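Local structure of outer membrane protein assembly factor BamA (Haemophilus ducreyi, 4K3C) at residues 399-405 and 519-525; 406-412 and 422-428; 364-370 and 435-441; 172-178 and 194-200. The protein probably assembles and inserts beta-barrel proteins into the outer membrane as part of the Bam complex, this chain comprising its last two POTRA domains and transmembrane barrel. All coordinates share one frame. Residue numbers count along the deposited sequence, not the author numbering.

Contact 1 (399-405 and 519-525); sequences RGFAGGS and DEIEQFQ
The side-chain amide of Gln525 reads the backbone of 399-405: Gly400 N donates to Gln525 OE1 (2.8 Å, nearly linear at 167°), and Gln525 NE2 makes a weak, bent bond to Phe401 O (2.8 Å). An m rotamer at chi1, with chi2 near trans, carries the amide there. Two main-chain bonds add to this, a straight one from Ala402 N to Glu520 O (2.8 Å, 175°) and a weak one from Glu522 N to Gly400 O (2.7 Å). They fit a short antiparallel pairing in which Phe401 faces Ile521 as a non-hydrogen-bonded pair (CA-CA 4.4 Å). Gly400, at phi/psi 84/-27, would jam a CB against the preceding carbonyl. From Ala402 to Ser405 the chain makes a type II turn, with Ser405 OG bonded to Ala402 O (2.5 Å). In the packing, Ile521 CD1 stands over the Phe401 ring, 3.8 Å from its centroid, a CH-pi contact. Arg399-Gly400-Phe401 is the RGF signature of the Omp85 loop that folds into the barrel, here held to strand 521-531, the barrel's last. Arg399 continues to Asp460 (salt bridge) and Phe458 (cation-pi), while Pro512 of strand 503-512 flanks Phe401 and Ile521.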
# COMPACT_ATOMS: atom_id res chain seq x y z
N ARG A 399 -20.14 -7.17 -8.30
CA ARG A 399 -21.11 -7.54 -7.28
C ARG A 399 -22.40 -8.16 -7.86
O ARG A 399 -22.74 -7.92 -9.01
CB ARG A 399 -21.35 -6.36 -6.37
CG ARG A 399 -20.09 -6.03 -5.60
CD ARG A 399 -20.21 -4.79 -4.74
NE ARG A 399 -19.92 -3.58 -5.51
CZ ARG A 399 -19.42 -2.48 -4.98
NH1 ARG A 399 -19.18 -1.42 -5.76
NH2 ARG A 399 -19.16 -2.43 -3.67
N GLY A 400 -23.06 -9.02 -7.09
CA GLY A 400 -24.20 -9.75 -7.61
C GLY A 400 -23.84 -11.02 -8.38
O GLY A 400 -24.62 -11.96 -8.45
N PHE A 401 -22.65 -11.06 -8.97
CA PHE A 401 -22.19 -12.33 -9.51
C PHE A 401 -21.25 -13.03 -8.52
O PHE A 401 -20.52 -12.38 -7.78
CB PHE A 401 -21.54 -12.14 -10.88
CG PHE A 401 -22.47 -11.55 -11.91
CD1 PHE A 401 -22.87 -10.23 -11.83
CD2 PHE A 401 -22.96 -12.33 -12.95
CE1 PHE A 401 -23.72 -9.69 -12.76
CE2 PHE A 401 -23.81 -11.78 -13.89
CZ PHE A 401 -24.19 -10.46 -13.79
N ALA A 402 -21.29 -14.36 -8.47
CA ALA A 402 -20.41 -15.07 -7.54
C ALA A 402 -18.97 -14.91 -7.98
O ALA A 402 -18.70 -14.66 -9.16
CB ALA A 402 -20.77 -16.52 -7.45
N GLY A 403 -18.05 -15.03 -7.04
CA GLY A 403 -16.64 -14.94 -7.36
C GLY A 403 -16.24 -15.93 -8.44
O GLY A 403 -16.63 -17.11 -8.41
N GLY A 404 -15.50 -15.44 -9.43
CA GLY A 404 -14.97 -16.26 -10.50
C GLY A 404 -16.00 -16.88 -11.42
O GLY A 404 -15.71 -17.86 -12.10
N SER A 405 -17.19 -16.29 -11.44
CA SER A 405 -18.28 -16.80 -12.27
C SER A 405 -18.27 -16.22 -13.68
O SER A 405 -18.97 -16.71 -14.55
CB SER A 405 -19.63 -16.52 -11.60
OG SER A 405 -19.81 -15.14 -11.38
N ASP A 519 -24.62 -17.95 -15.92
CA ASP A 519 -23.86 -17.09 -15.02
C ASP A 519 -24.29 -17.29 -13.57
O ASP A 519 -25.48 -17.24 -13.25
CB ASP A 519 -24.02 -15.64 -15.44
CG ASP A 519 -23.28 -15.34 -16.71
OD1 ASP A 519 -22.70 -16.30 -17.26
OD2 ASP A 519 -23.29 -14.17 -17.16
N GLU A 520 -23.34 -17.54 -12.68
CA GLU A 520 -23.73 -17.74 -11.29
C GLU A 520 -23.97 -16.44 -10.53
O GLU A 520 -23.03 -15.69 -10.24
CB GLU A 520 -22.74 -18.59 -10.54
CG GLU A 520 -23.06 -18.62 -9.09
CD GLU A 520 -22.27 -19.66 -8.40
OE1 GLU A 520 -21.88 -20.60 -9.11
OE2 GLU A 520 -22.05 -19.54 -7.17
N ILE A 521 -25.24 -16.20 -10.19
CA ILE A 521 -25.65 -15.00 -9.49
C ILE A 521 -25.67 -15.18 -7.98
O ILE A 521 -26.39 -16.02 -7.47
CB ILE A 521 -27.08 -14.58 -9.92
CG1 ILE A 521 -27.14 -14.36 -11.43
CG2 ILE A 521 -27.52 -13.33 -9.18
CD1 ILE A 521 -26.15 -13.35 -11.93
N GLU A 522 -24.89 -14.38 -7.27
CA GLU A 522 -24.90 -14.36 -5.80
C GLU A 522 -25.16 -12.93 -5.35
O GLU A 522 -24.22 -12.15 -5.17
CB GLU A 522 -23.56 -14.86 -5.27
CG GLU A 522 -23.32 -14.71 -3.78
CD GLU A 522 -21.93 -15.19 -3.37
OE1 GLU A 522 -20.92 -14.72 -3.96
OE2 GLU A 522 -21.84 -16.05 -2.47
N GLN A 523 -26.43 -12.59 -5.18
CA GLN A 523 -26.88 -11.23 -4.89
C GLN A 523 -26.35 -10.63 -3.59
O GLN A 523 -25.84 -9.50 -3.56
CB GLN A 523 -28.40 -11.19 -4.85
CG GLN A 523 -29.03 -11.99 -5.93
CD GLN A 523 -30.45 -11.58 -6.17
OE1 GLN A 523 -31.35 -11.97 -5.42
NE2 GLN A 523 -30.67 -10.79 -7.20
N PHE A 524 -26.52 -11.36 -2.50
CA PHE A 524 -26.01 -10.86 -1.24
C PHE A 524 -24.60 -11.37 -1.01
O PHE A 524 -24.31 -12.56 -1.17
CB PHE A 524 -26.95 -11.22 -0.09
CG PHE A 524 -26.55 -10.62 1.22
CD1 PHE A 524 -26.66 -9.25 1.42
CD2 PHE A 524 -26.07 -11.41 2.25
CE1 PHE A 524 -26.30 -8.69 2.63
CE2 PHE A 524 -25.71 -10.86 3.46
CZ PHE A 524 -25.82 -9.49 3.66
N GLN A 525 -23.71 -10.46 -0.67
CA GLN A 525 -22.32 -10.78 -0.48
C GLN A 525 -21.82 -9.93 0.68
O GLN A 525 -22.40 -8.89 0.98
CB GLN A 525 -21.56 -10.49 -1.77
CG GLN A 525 -21.97 -11.39 -2.94
CD GLN A 525 -21.65 -10.80 -4.30
OE1 GLN A 525 -21.92 -9.63 -4.58
NE2 GLN A 525 -21.10 -11.63 -5.18

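Contact 2 (406-412 and 422-428); sequences IGPKAIY and SQDVIGG
Pro408 O is doubly satisfied, accepting from Ile426 N (2.8 Å) and Gly427 N (3.3 Å). Next along, Ala410 uses both backbone groups: its N donates to Asp424 O (2.9 Å) and its O accepts from Ser422 N (2.9 Å). Between Ser422 N and Asp424 O the chain turns a corner, at Gln423 and Asp424. Beyond it, Lys409 and Val425 form an antiparallel non-hydrogen-bonded pair (CA-CA 4.6 Å). Tyr412, chi1 m, sends its OH to Asp424 OD2 (2.8 Å); that oxygen also accepts from Ala239 N, and OD1 of Asp424 receives a weak bond from Ser422 OG (3.2 Å). Lys409 NZ reaches Gln423 OE1 only weakly (3.3 Å). Apolar contact is modest, with Ala410 CB 3.9 Å from Ile426 CG1. The arrangement is a hairpin-like excursion of the long Omp85 loop joining strands 366-378 and 430-440. It is held among other loops: Val425 bonds the backbone of Lys236, Glu279 takes Ile411 N, and helix 280-288 meets Ile411 and Ile426 through Tyr280 and Arg282.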
# COMPACT_ATOMS: atom_id res chain seq x y z
N ILE A 406 -17.46 -15.19 -13.90
CA ILE A 406 -17.40 -14.52 -15.20
C ILE A 406 -16.16 -14.84 -16.04
O ILE A 406 -15.08 -14.32 -15.76
CB ILE A 406 -17.44 -12.99 -15.03
CG1 ILE A 406 -18.55 -12.58 -14.07
CG2 ILE A 406 -17.62 -12.32 -16.38
CD1 ILE A 406 -19.91 -12.91 -14.57
N GLY A 407 -16.32 -15.64 -17.08
CA GLY A 407 -15.24 -15.85 -18.03
C GLY A 407 -15.54 -17.04 -18.93
O GLY A 407 -16.63 -17.61 -18.84
N PRO A 408 -14.58 -17.43 -19.78
CA PRO A 408 -14.80 -18.59 -20.66
C PRO A 408 -15.10 -19.87 -19.89
O PRO A 408 -14.55 -20.12 -18.81
CB PRO A 408 -13.48 -18.72 -21.43
CG PRO A 408 -12.84 -17.36 -21.35
CD PRO A 408 -13.26 -16.80 -20.01
N LYS A 409 -16.00 -20.68 -20.45
CA LYS A 409 -16.43 -21.93 -19.83
C LYS A 409 -15.55 -23.12 -20.23
O LYS A 409 -14.98 -23.16 -21.32
CB LYS A 409 -17.89 -22.20 -20.19
CG LYS A 409 -18.85 -21.12 -19.68
CD LYS A 409 -18.60 -20.79 -18.21
CE LYS A 409 -19.48 -19.65 -17.70
NZ LYS A 409 -20.94 -19.94 -17.80
N ALA A 410 -15.45 -24.10 -19.33
CA ALA A 410 -14.70 -25.32 -19.61
C ALA A 410 -15.43 -26.20 -20.61
O ALA A 410 -16.64 -26.13 -20.74
CB ALA A 410 -14.47 -26.08 -18.31
N ILE A 411 -14.68 -27.04 -21.33
CA ILE A 411 -15.28 -28.05 -22.19
C ILE A 411 -14.56 -29.38 -21.99
O ILE A 411 -13.48 -29.62 -22.55
CB ILE A 411 -15.20 -27.67 -23.68
CG1 ILE A 411 -15.84 -26.30 -23.92
CG2 ILE A 411 -15.87 -28.74 -24.55
CD1 ILE A 411 -15.56 -25.76 -25.30
N TYR A 412 -15.16 -30.25 -21.18
CA TYR A 412 -14.52 -31.50 -20.79
C TYR A 412 -14.67 -32.60 -21.83
O TYR A 412 -15.31 -32.42 -22.86
CB TYR A 412 -15.05 -31.97 -19.44
CG TYR A 412 -14.88 -30.95 -18.34
CD1 TYR A 412 -13.63 -30.49 -17.98
CD2 TYR A 412 -15.98 -30.45 -17.67
CE1 TYR A 412 -13.47 -29.56 -16.99
CE2 TYR A 412 -15.83 -29.52 -16.67
CZ TYR A 412 -14.58 -29.08 -16.33
OH TYR A 412 -14.44 -28.15 -15.32
N SER A 422 -19.36 -27.13 -20.28
CA SER A 422 -19.63 -27.09 -18.85
C SER A 422 -20.04 -25.68 -18.43
O SER A 422 -19.95 -24.73 -19.22
CB SER A 422 -18.39 -27.54 -18.07
OG SER A 422 -18.63 -27.62 -16.68
N GLN A 423 -20.48 -25.55 -17.18
CA GLN A 423 -20.82 -24.25 -16.63
C GLN A 423 -19.61 -23.67 -15.91
O GLN A 423 -19.48 -22.45 -15.79
CB GLN A 423 -22.00 -24.36 -15.67
CG GLN A 423 -22.95 -23.16 -15.70
CD GLN A 423 -23.65 -22.98 -17.05
OE1 GLN A 423 -23.08 -22.39 -17.98
NE2 GLN A 423 -24.88 -23.48 -17.16
N ASP A 424 -18.73 -24.55 -15.45
CA ASP A 424 -17.46 -24.17 -14.83
C ASP A 424 -16.72 -23.07 -15.59
O ASP A 424 -16.53 -23.16 -16.80
CB ASP A 424 -16.55 -25.38 -14.76
CG ASP A 424 -17.11 -26.49 -13.92
OD1 ASP A 424 -18.34 -26.47 -13.71
OD2 ASP A 424 -16.33 -27.37 -13.48
N VAL A 425 -16.27 -22.06 -14.86
CA VAL A 425 -15.43 -21.03 -15.46
C VAL A 425 -13.98 -21.47 -15.52
O VAL A 425 -13.33 -21.67 -14.50
CB VAL A 425 -15.54 -19.72 -14.69
CG1 VAL A 425 -14.39 -18.78 -15.02
CG2 VAL A 425 -16.87 -19.06 -14.99
N ILE A 426 -13.46 -21.63 -16.73
CA ILE A 426 -12.07 -22.03 -16.93
C ILE A 426 -11.14 -20.79 -16.99
O ILE A 426 -9.94 -20.90 -16.74
CB ILE A 426 -11.95 -22.95 -18.18
CG1 ILE A 426 -11.10 -24.18 -17.88
CG2 ILE A 426 -11.50 -22.18 -19.44
CD1 ILE A 426 -9.92 -23.91 -16.98
N GLY A 427 -11.69 -19.62 -17.30
CA GLY A 427 -10.93 -18.39 -17.24
C GLY A 427 -10.39 -17.90 -18.57
O GLY A 427 -10.33 -18.67 -19.54
N GLY A 428 -9.98 -16.63 -18.63
CA GLY A 428 -9.54 -16.01 -19.86
C GLY A 428 -8.30 -15.15 -19.69
O GLY A 428 -7.91 -14.88 -18.56

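Contact 3 (364-370 and 435-441); sequences KWVIATK and SLELIIP
This is a regular antiparallel pairing of adjacent strands in the wall of the transmembrane barrel, with axes 4.7 Å apart at closest approach and N-to-C directions at 167°. Val366, Ala368 and Lys370 form hydrogen-bonded pairs with Ile439, Glu437 and Ser435. Each pair is bonded in both directions, the bonds ranging from Glu437 N to Ala368 O (2.7 Å) to Val366 N to Ile439 O (3.2 Å); Ser435 N to Lys370 O (2.8 Å) is weak. Ile367-Leu438 and Thr369-Leu436 alternate as non-hydrogen-bonded pairs. Ile367, Leu436 and Leu438, with the Thr369 methyl (CG2 3.6 Å from Leu436 CD2), make a largely apolar surface, consistent with facing lipid. The other face bears Val366, Ala368, Ile439 and a salt bridge whose hydrogen bond, Lys370 NZ to Glu437 OE1 (3.3 Å), is weak, Glu437 having chi1 p. At the strand ends Trp365, chi1 m, lays its indole over Pro441 and Ile440: Pro441 CD is 3.6 Å from the five-membered ring centroid and Ile440 CB 4.1 Å from the six-membered one, both CH-pi. Strand 346-358 flanks one side, with Tyr356 against Ala368; strand 453-465 flanks the other, where Ser456 bonds Glu437 OE2.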
# COMPACT_ATOMS: atom_id res chain seq x y z
N LYS A 364 -19.64 14.56 2.39
CA LYS A 364 -20.60 13.50 2.63
C LYS A 364 -21.15 12.86 1.35
O LYS A 364 -21.50 11.68 1.34
CB LYS A 364 -21.73 14.04 3.50
CG LYS A 364 -21.26 14.48 4.89
CD LYS A 364 -22.21 15.49 5.53
CE LYS A 364 -21.79 15.80 6.96
NZ LYS A 364 -22.32 14.76 7.91
N TRP A 365 -21.24 13.64 0.28
CA TRP A 365 -21.68 13.11 -1.01
C TRP A 365 -20.51 13.07 -1.98
O TRP A 365 -20.04 14.11 -2.47
CB TRP A 365 -22.76 13.97 -1.62
CG TRP A 365 -23.98 14.03 -0.84
CD1 TRP A 365 -24.17 14.73 0.29
CD2 TRP A 365 -25.22 13.38 -1.14
NE1 TRP A 365 -25.46 14.56 0.74
CE2 TRP A 365 -26.13 13.73 -0.12
CE3 TRP A 365 -25.65 12.52 -2.17
CZ2 TRP A 365 -27.45 13.27 -0.09
CZ3 TRP A 365 -26.96 12.05 -2.13
CH2 TRP A 365 -27.84 12.43 -1.10
N VAL A 366 -20.09 11.84 -2.28
CA VAL A 366 -18.88 11.58 -3.05
C VAL A 366 -19.28 10.71 -4.22
O VAL A 366 -20.20 9.89 -4.09
CB VAL A 366 -17.83 10.85 -2.18
CG1 VAL A 366 -16.68 10.30 -3.03
CG2 VAL A 366 -17.29 11.79 -1.14
N ILE A 367 -18.64 10.90 -5.37
CA ILE A 367 -18.81 10.00 -6.50
C ILE A 367 -17.51 9.27 -6.62
O ILE A 367 -16.47 9.91 -6.72
CB ILE A 367 -19.12 10.73 -7.84
CG1 ILE A 367 -20.50 11.36 -7.81
CG2 ILE A 367 -19.06 9.76 -9.02
CD1 ILE A 367 -21.04 11.65 -9.17
N ALA A 368 -17.54 7.95 -6.61
CA ALA A 368 -16.33 7.16 -6.77
C ALA A 368 -16.42 6.27 -7.99
O ALA A 368 -17.50 5.80 -8.36
CB ALA A 368 -16.05 6.33 -5.54
N THR A 369 -15.27 6.06 -8.63
CA THR A 369 -15.19 5.27 -9.85
C THR A 369 -13.94 4.42 -9.75
O THR A 369 -13.00 4.81 -9.07
CB THR A 369 -15.13 6.17 -11.12
OG1 THR A 369 -13.82 6.77 -11.22
CG2 THR A 369 -16.20 7.28 -11.07
N LYS A 370 -13.95 3.26 -10.40
CA LYS A 370 -12.84 2.29 -10.35
C LYS A 370 -12.80 1.59 -11.70
O LYS A 370 -13.85 1.31 -12.30
CB LYS A 370 -13.07 1.24 -9.25
CG LYS A 370 -13.25 1.81 -7.86
CD LYS A 370 -13.64 0.74 -6.84
CE LYS A 370 -13.49 1.24 -5.38
NZ LYS A 370 -14.44 2.33 -4.94
N SER A 435 -16.46 0.43 -12.48
CA SER A 435 -17.44 0.59 -11.42
C SER A 435 -17.65 2.07 -11.17
O SER A 435 -16.73 2.88 -11.33
CB SER A 435 -16.93 -0.10 -10.17
OG SER A 435 -17.99 -0.40 -9.28
N LEU A 436 -18.87 2.42 -10.81
CA LEU A 436 -19.25 3.80 -10.60
C LEU A 436 -20.19 3.76 -9.41
O LEU A 436 -21.14 2.97 -9.40
CB LEU A 436 -20.00 4.30 -11.83
CG LEU A 436 -20.31 5.78 -12.08
CD1 LEU A 436 -21.81 6.02 -12.27
CD2 LEU A 436 -19.73 6.68 -11.00
N GLU A 437 -19.93 4.57 -8.39
CA GLU A 437 -20.84 4.60 -7.26
C GLU A 437 -21.08 5.96 -6.65
O GLU A 437 -20.17 6.79 -6.60
CB GLU A 437 -20.45 3.60 -6.16
CG GLU A 437 -19.01 3.59 -5.68
CD GLU A 437 -18.64 2.25 -4.99
OE1 GLU A 437 -17.66 1.62 -5.44
OE2 GLU A 437 -19.33 1.84 -4.01
N LEU A 438 -22.31 6.18 -6.19
CA LEU A 438 -22.64 7.35 -5.39
C LEU A 438 -22.60 7.01 -3.91
O LEU A 438 -23.43 6.26 -3.42
CB LEU A 438 -24.04 7.88 -5.73
CG LEU A 438 -24.24 9.40 -5.67
CD1 LEU A 438 -25.58 9.71 -5.11
CD2 LEU A 438 -23.17 10.12 -4.88
N ILE A 439 -21.63 7.58 -3.20
CA ILE A 439 -21.58 7.47 -1.75
C ILE A 439 -22.46 8.53 -1.12
O ILE A 439 -22.19 9.72 -1.24
CB ILE A 439 -20.18 7.76 -1.26
CG1 ILE A 439 -19.23 6.72 -1.82
CG2 ILE A 439 -20.15 7.78 0.22
CD1 ILE A 439 -17.81 7.09 -1.62
N ILE A 440 -23.51 8.12 -0.44
CA ILE A 440 -24.37 9.10 0.20
C ILE A 440 -24.22 8.95 1.71
O ILE A 440 -23.71 7.94 2.19
CB ILE A 440 -25.84 8.94 -0.25
CG1 ILE A 440 -26.54 7.83 0.54
CG2 ILE A 440 -25.90 8.66 -1.74
CD1 ILE A 440 -26.28 6.43 0.00
N PRO A 441 -24.62 9.97 2.48
CA PRO A 441 -24.55 9.86 3.94
C PRO A 441 -25.38 8.68 4.44
O PRO A 441 -26.45 8.42 3.87
CB PRO A 441 -25.19 11.16 4.41
CG PRO A 441 -24.93 12.13 3.29
CD PRO A 441 -25.04 11.32 2.05

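Contact 4 (172-178 and 194-200); sequences SGLSYNA and LNGSRNT
Arg198 has the largest area buried here, 106 Å², followed by Tyr176 (58 Å²) and Ala178 (51 Å²). Arg198 and Tyr176 are an antiparallel hydrogen-bonded pair: Arg198 N donates to Tyr176 O (2.8 Å), and Tyr176 N returns a weak bond to Arg198 O (3.4 Å). With chi1 p, the Tyr176 ring lies beside the strand pair so that Arg198 CB sits over its face, 3.9 Å from the centroid (CH-pi). Arg198, chi1 t, then extends its guanidinium to Leu174 O, where NH1 makes a very short bond of 2.5 Å. Ala178 pairs with Gly196 through Ala178 N to Gly196 O (2.9 Å) and Gly196 N to Ala178 O (3.0 Å). Between these pairs, Asn177 and Ser197 stand as a non-hydrogen-bonded pair with CA atoms 3.8 Å apart. The strand axes approach to 4.6 Å at 169°. Past a corner at Leu174, Thr200 OG1 donates to Ser172 O (2.9 Å) and Thr200 N does so weakly (3.4 Å). This is the open end of hairpin 175-185/190-198, near the barrel's first strand, 160-169. Backbone bonds hold the strands; Arg198 and Thr200 side chains supplement them, carrying polar bonding past the strand ends, at the surface.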
# COMPACT_ATOMS: atom_id res chain seq x y z
N SER A 172 -14.30 -16.73 -0.45
CA SER A 172 -13.23 -16.91 0.56
C SER A 172 -13.64 -17.77 1.77
O SER A 172 -12.82 -18.57 2.25
CB SER A 172 -12.58 -15.60 1.03
OG SER A 172 -11.70 -15.07 0.03
N GLY A 173 -14.88 -17.63 2.24
CA GLY A 173 -15.36 -18.37 3.40
C GLY A 173 -14.56 -18.05 4.67
O GLY A 173 -14.19 -16.89 4.93
N LEU A 174 -14.30 -19.07 5.48
CA LEU A 174 -13.53 -18.89 6.72
C LEU A 174 -12.04 -18.70 6.50
O LEU A 174 -11.38 -19.55 5.92
CB LEU A 174 -13.74 -20.07 7.65
CG LEU A 174 -12.81 -20.07 8.87
CD1 LEU A 174 -13.03 -18.82 9.74
CD2 LEU A 174 -12.99 -21.34 9.67
N SER A 175 -11.51 -17.59 7.01
CA SER A 175 -10.10 -17.26 6.87
C SER A 175 -9.49 -17.03 8.24
O SER A 175 -10.11 -16.40 9.11
CB SER A 175 -9.90 -16.00 6.01
OG SER A 175 -10.64 -16.07 4.80
N TYR A 176 -8.28 -17.56 8.44
CA TYR A 176 -7.43 -17.14 9.55
C TYR A 176 -5.99 -17.09 9.09
O TYR A 176 -5.62 -17.72 8.10
CB TYR A 176 -7.56 -18.06 10.77
CG TYR A 176 -7.60 -19.50 10.41
CD1 TYR A 176 -6.44 -20.22 10.20
CD2 TYR A 176 -8.82 -20.14 10.22
CE1 TYR A 176 -6.48 -21.56 9.84
CE2 TYR A 176 -8.88 -21.46 9.88
CZ TYR A 176 -7.70 -22.17 9.68
OH TYR A 176 -7.78 -23.49 9.31
N ASN A 177 -5.19 -16.34 9.84
CA ASN A 177 -3.77 -16.21 9.56
C ASN A 177 -3.09 -15.91 10.88
O ASN A 177 -3.69 -15.28 11.75
CB ASN A 177 -3.53 -15.04 8.63
CG ASN A 177 -3.79 -13.70 9.33
OD1 ASN A 177 -4.94 -13.26 9.47
ND2 ASN A 177 -2.72 -13.06 9.80
N ALA A 178 -1.84 -16.36 11.01
CA ALA A 178 -0.97 -15.94 12.11
C ALA A 178 0.34 -15.52 11.51
O ALA A 178 0.58 -15.71 10.31
CB ALA A 178 -0.75 -17.04 13.13
N LEU A 194 7.60 -14.45 9.73
CA LEU A 194 7.03 -15.73 9.36
C LEU A 194 5.53 -15.54 9.36
O LEU A 194 4.94 -15.04 10.33
CB LEU A 194 7.40 -16.80 10.38
CG LEU A 194 7.51 -18.29 10.01
CD1 LEU A 194 7.33 -19.13 11.23
CD2 LEU A 194 6.54 -18.69 8.91
N ASN A 195 4.90 -15.95 8.27
CA ASN A 195 3.48 -15.76 8.11
C ASN A 195 2.82 -16.95 7.46
O ASN A 195 3.37 -17.56 6.53
CB ASN A 195 3.21 -14.50 7.30
CG ASN A 195 2.96 -13.30 8.16
OD1 ASN A 195 3.86 -12.49 8.39
ND2 ASN A 195 1.72 -13.17 8.67
N GLY A 196 1.64 -17.29 7.95
CA GLY A 196 0.85 -18.32 7.32
C GLY A 196 -0.62 -18.01 7.44
O GLY A 196 -1.03 -17.35 8.41
N SER A 197 -1.40 -18.48 6.47
CA SER A 197 -2.83 -18.18 6.41
C SER A 197 -3.63 -19.25 5.66
O SER A 197 -3.06 -20.02 4.87
CB SER A 197 -3.02 -16.86 5.72
OG SER A 197 -2.58 -16.99 4.38
N ARG A 198 -4.95 -19.26 5.88
CA ARG A 198 -5.85 -20.25 5.30
C ARG A 198 -7.12 -19.64 4.71
O ARG A 198 -7.85 -18.96 5.42
CB ARG A 198 -6.24 -21.26 6.38
CG ARG A 198 -7.16 -22.38 5.91
CD ARG A 198 -8.66 -22.09 6.22
NE ARG A 198 -9.53 -23.20 5.82
CZ ARG A 198 -10.75 -23.06 5.29
NH1 ARG A 198 -11.26 -21.85 5.07
NH2 ARG A 198 -11.44 -24.13 4.95
N ASN A 199 -7.36 -19.89 3.42
CA ASN A 199 -8.63 -19.63 2.72
C ASN A 199 -9.31 -20.96 2.64
O ASN A 199 -8.79 -21.94 3.15
CB ASN A 199 -8.37 -19.23 1.26
CG ASN A 199 -8.04 -17.79 1.10
OD1 ASN A 199 -8.65 -16.94 1.74
ND2 ASN A 199 -7.07 -17.48 0.24
N THR A 200 -10.45 -21.02 1.95
CA THR A 200 -10.99 -22.31 1.52
C THR A 200 -10.20 -22.78 0.31
O THR A 200 -10.20 -23.97 -0.01
CB THR A 200 -12.48 -22.24 1.13
OG1 THR A 200 -12.78 -20.93 0.63
CG2 THR A 200 -13.36 -22.57 2.33

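Contacts 3 and 4 are wall pairings of neighbouring strands in the same barrel and share regular strand bonding. Contact 2 lies wholly within the connection between strands 366-378 and 430-440, and contact 1 ties its 399-405 part to the last barrel strand. Burial does not follow this division: contact 2 is buried, contacts 1 and 3 partly so, and contact 4 is on the surface. Contact 2 sets main-chain bonds round a corner beside Tyr412-Asp424; contact 1 adds the Gln525 amide to two main-chain bonds. Contacts 1 and 2 touch, and a long, weak ion pair from Arg399 to Glu437 links contacts 1 and 3. Contact 4 stands apart, its nearest atoms about 8 Å from contact 1.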